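Local coordinates for protein endo-1,4-beta-xylanase (Pseudoalteromonas haloplanktis, PDB 1H12) that hydrolyses internal beta-1,4 linkages of xylan as a cold-adapted family 8 glycoside hydrolase and probably also acts on cellulose and related beta-glucans, at residues 204-209 with 234-239. Sequence-based numbering, arbitrary orientation.
Sequences HIPAFY and TLLKNH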
# COMPACT_ATOMS: atom_id res chain seq x y z
N HIS A 204 -3.05 4.99 5.92
CA HIS A 204 -3.26 4.46 7.28
C HIS A 204 -3.22 2.94 7.27
O HIS A 204 -4.15 2.28 6.79
CB HIS A 204 -4.58 4.96 7.80
CG HIS A 204 -4.53 6.39 8.20
ND1 HIS A 204 -4.38 6.73 9.51
CD2 HIS A 204 -4.48 7.53 7.46
CE1 HIS A 204 -4.27 8.05 9.56
NE2 HIS A 204 -4.33 8.57 8.33
N ILE A 205 -2.15 2.38 7.87
CA ILE A 205 -2.00 0.93 7.98
C ILE A 205 -1.73 0.66 9.44
O ILE A 205 -0.57 0.57 9.87
CB ILE A 205 -0.93 0.39 7.05
CG1 ILE A 205 -1.11 0.97 5.64
CG2 ILE A 205 -0.98 -1.13 7.06
CD1 ILE A 205 -0.04 0.71 4.74
N PRO A 206 -2.77 0.54 10.27
CA PRO A 206 -2.54 0.59 11.72
C PRO A 206 -1.59 -0.50 12.23
O PRO A 206 -0.74 -0.23 13.06
CB PRO A 206 -3.94 0.51 12.32
CG PRO A 206 -4.80 1.15 11.26
CD PRO A 206 -4.21 0.69 9.94
N ALA A 207 -1.70 -1.70 11.68
CA ALA A 207 -0.86 -2.80 12.11
C ALA A 207 0.60 -2.51 11.88
O ALA A 207 1.45 -3.02 12.63
CB ALA A 207 -1.27 -4.09 11.42
N PHE A 208 0.95 -1.78 10.82
CA PHE A 208 2.36 -1.42 10.63
C PHE A 208 2.88 -0.66 11.85
O PHE A 208 4.02 -0.85 12.25
CB PHE A 208 2.59 -0.57 9.37
CG PHE A 208 2.57 -1.31 8.05
CD1 PHE A 208 2.23 -2.63 7.94
CD2 PHE A 208 2.95 -0.62 6.91
CE1 PHE A 208 2.23 -3.25 6.70
CE2 PHE A 208 2.92 -1.22 5.69
CZ PHE A 208 2.56 -2.54 5.56
N TYR A 209 2.07 0.25 12.39
CA TYR A 209 2.53 1.07 13.50
C TYR A 209 2.74 0.20 14.75
O TYR A 209 3.69 0.43 15.52
CB TYR A 209 1.57 2.21 13.77
CG TYR A 209 1.18 2.99 12.53
CD1 TYR A 209 2.09 3.49 11.64
CD2 TYR A 209 -0.16 3.21 12.28
CE1 TYR A 209 1.68 4.19 10.53
CE2 TYR A 209 -0.57 3.91 11.15
CZ TYR A 209 0.33 4.40 10.28
OH TYR A 209 -0.17 5.05 9.16
N THR A 234 -8.64 5.13 14.96
CA THR A 234 -9.66 6.12 15.22
C THR A 234 -9.96 6.93 13.97
O THR A 234 -11.12 7.19 13.65
CB THR A 234 -9.26 6.98 16.40
OG1 THR A 234 -9.19 6.17 17.55
CG2 THR A 234 -10.31 8.13 16.63
N LEU A 235 -8.93 7.34 13.26
CA LEU A 235 -9.12 8.10 12.02
C LEU A 235 -9.95 7.28 11.02
O LEU A 235 -10.89 7.79 10.42
CB LEU A 235 -7.75 8.52 11.45
CG LEU A 235 -7.70 9.27 10.12
CD1 LEU A 235 -7.91 8.44 8.91
CD2 LEU A 235 -8.61 10.45 10.11
N LEU A 236 -9.55 6.03 10.82
CA LEU A 236 -10.28 5.19 9.89
C LEU A 236 -11.71 4.95 10.33
O LEU A 236 -12.64 5.01 9.52
CB LEU A 236 -9.55 3.87 9.63
CG LEU A 236 -8.27 4.00 8.80
CD1 LEU A 236 -7.57 2.66 8.75
CD2 LEU A 236 -8.57 4.55 7.39
N LYS A 237 -11.92 4.66 11.61
CA LYS A 237 -13.29 4.51 12.12
C LYS A 237 -14.10 5.74 11.87
O LYS A 237 -15.25 5.67 11.44
CB LYS A 237 -13.24 4.22 13.64
CG LYS A 237 -12.78 2.95 14.06
CD LYS A 237 -12.86 2.76 15.63
CE LYS A 237 -11.47 2.84 16.21
NZ LYS A 237 -10.59 1.74 15.64
N ASN A 238 -13.53 6.89 12.17
CA ASN A 238 -14.23 8.15 11.96
C ASN A 238 -14.53 8.39 10.49
O ASN A 238 -15.61 8.85 10.14
CB ASN A 238 -13.42 9.30 12.55
CG ASN A 238 -13.42 9.34 14.07
OD1 ASN A 238 -14.26 8.70 14.72
ND2 ASN A 238 -12.48 10.13 14.64
N HIS A 239 -13.54 8.12 9.63
CA HIS A 239 -13.75 8.28 8.20
C HIS A 239 -14.88 7.39 7.71
O HIS A 239 -15.75 7.85 6.96
CB HIS A 239 -12.44 7.96 7.48
CG HIS A 239 -12.46 8.29 6.01
ND1 HIS A 239 -12.62 9.57 5.54
CD2 HIS A 239 -12.36 7.50 4.93
CE1 HIS A 239 -12.58 9.52 4.19
NE2 HIS A 239 -12.44 8.27 3.79
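His204 and Pro206 pack against Leu235 and Leu236 in a buried, largely apolar contact, where the lead-in and first turn of helix 206-215 meet the long helix 219-243 of the (alpha/alpha)6 barrel of family 8. No hydrogen bond crosses between the two segments; the join rests on a CH-pi contact and methyl packing. Leu235 CD1 sits over the centre of one face of the His204 imidazole, 3.7 Å from the ring centroid and only 11° off the normal. Leu235 CG lies anti to its own backbone N (chi1 178°), bringing the branch point up to His204 CE1, and the next torsion (chi2 -77°) sets CD1 over the ring; the two side chains cross at about a right angle. Leu236 takes the root of the histidine instead: its CD1 lies 3.9 Å from His204 CB, and the same methyl reaches Pro206 CG at 4.0 Å, so one branch bridges both residues. Both imidazole nitrogens are hydrogen-bonded, ND1 to Ser232 OG one turn earlier on helix 219-243 and NE2 to Thr199 OG1, which holds the ring's rotation with that face turned to Leu235. With alanine at position 204, Leu235 CD1 would probably lose the ring face it rests on, and the hydroxyls of Ser232 and Thr199 their imidazole partner. Around this interface, Ile188 and Ile189 of strand 188-189 also touch His204, while Pro206 reaches Asp292 on helix 283-296, so the start of helix 206-215 touches both that helix and helix 219-243.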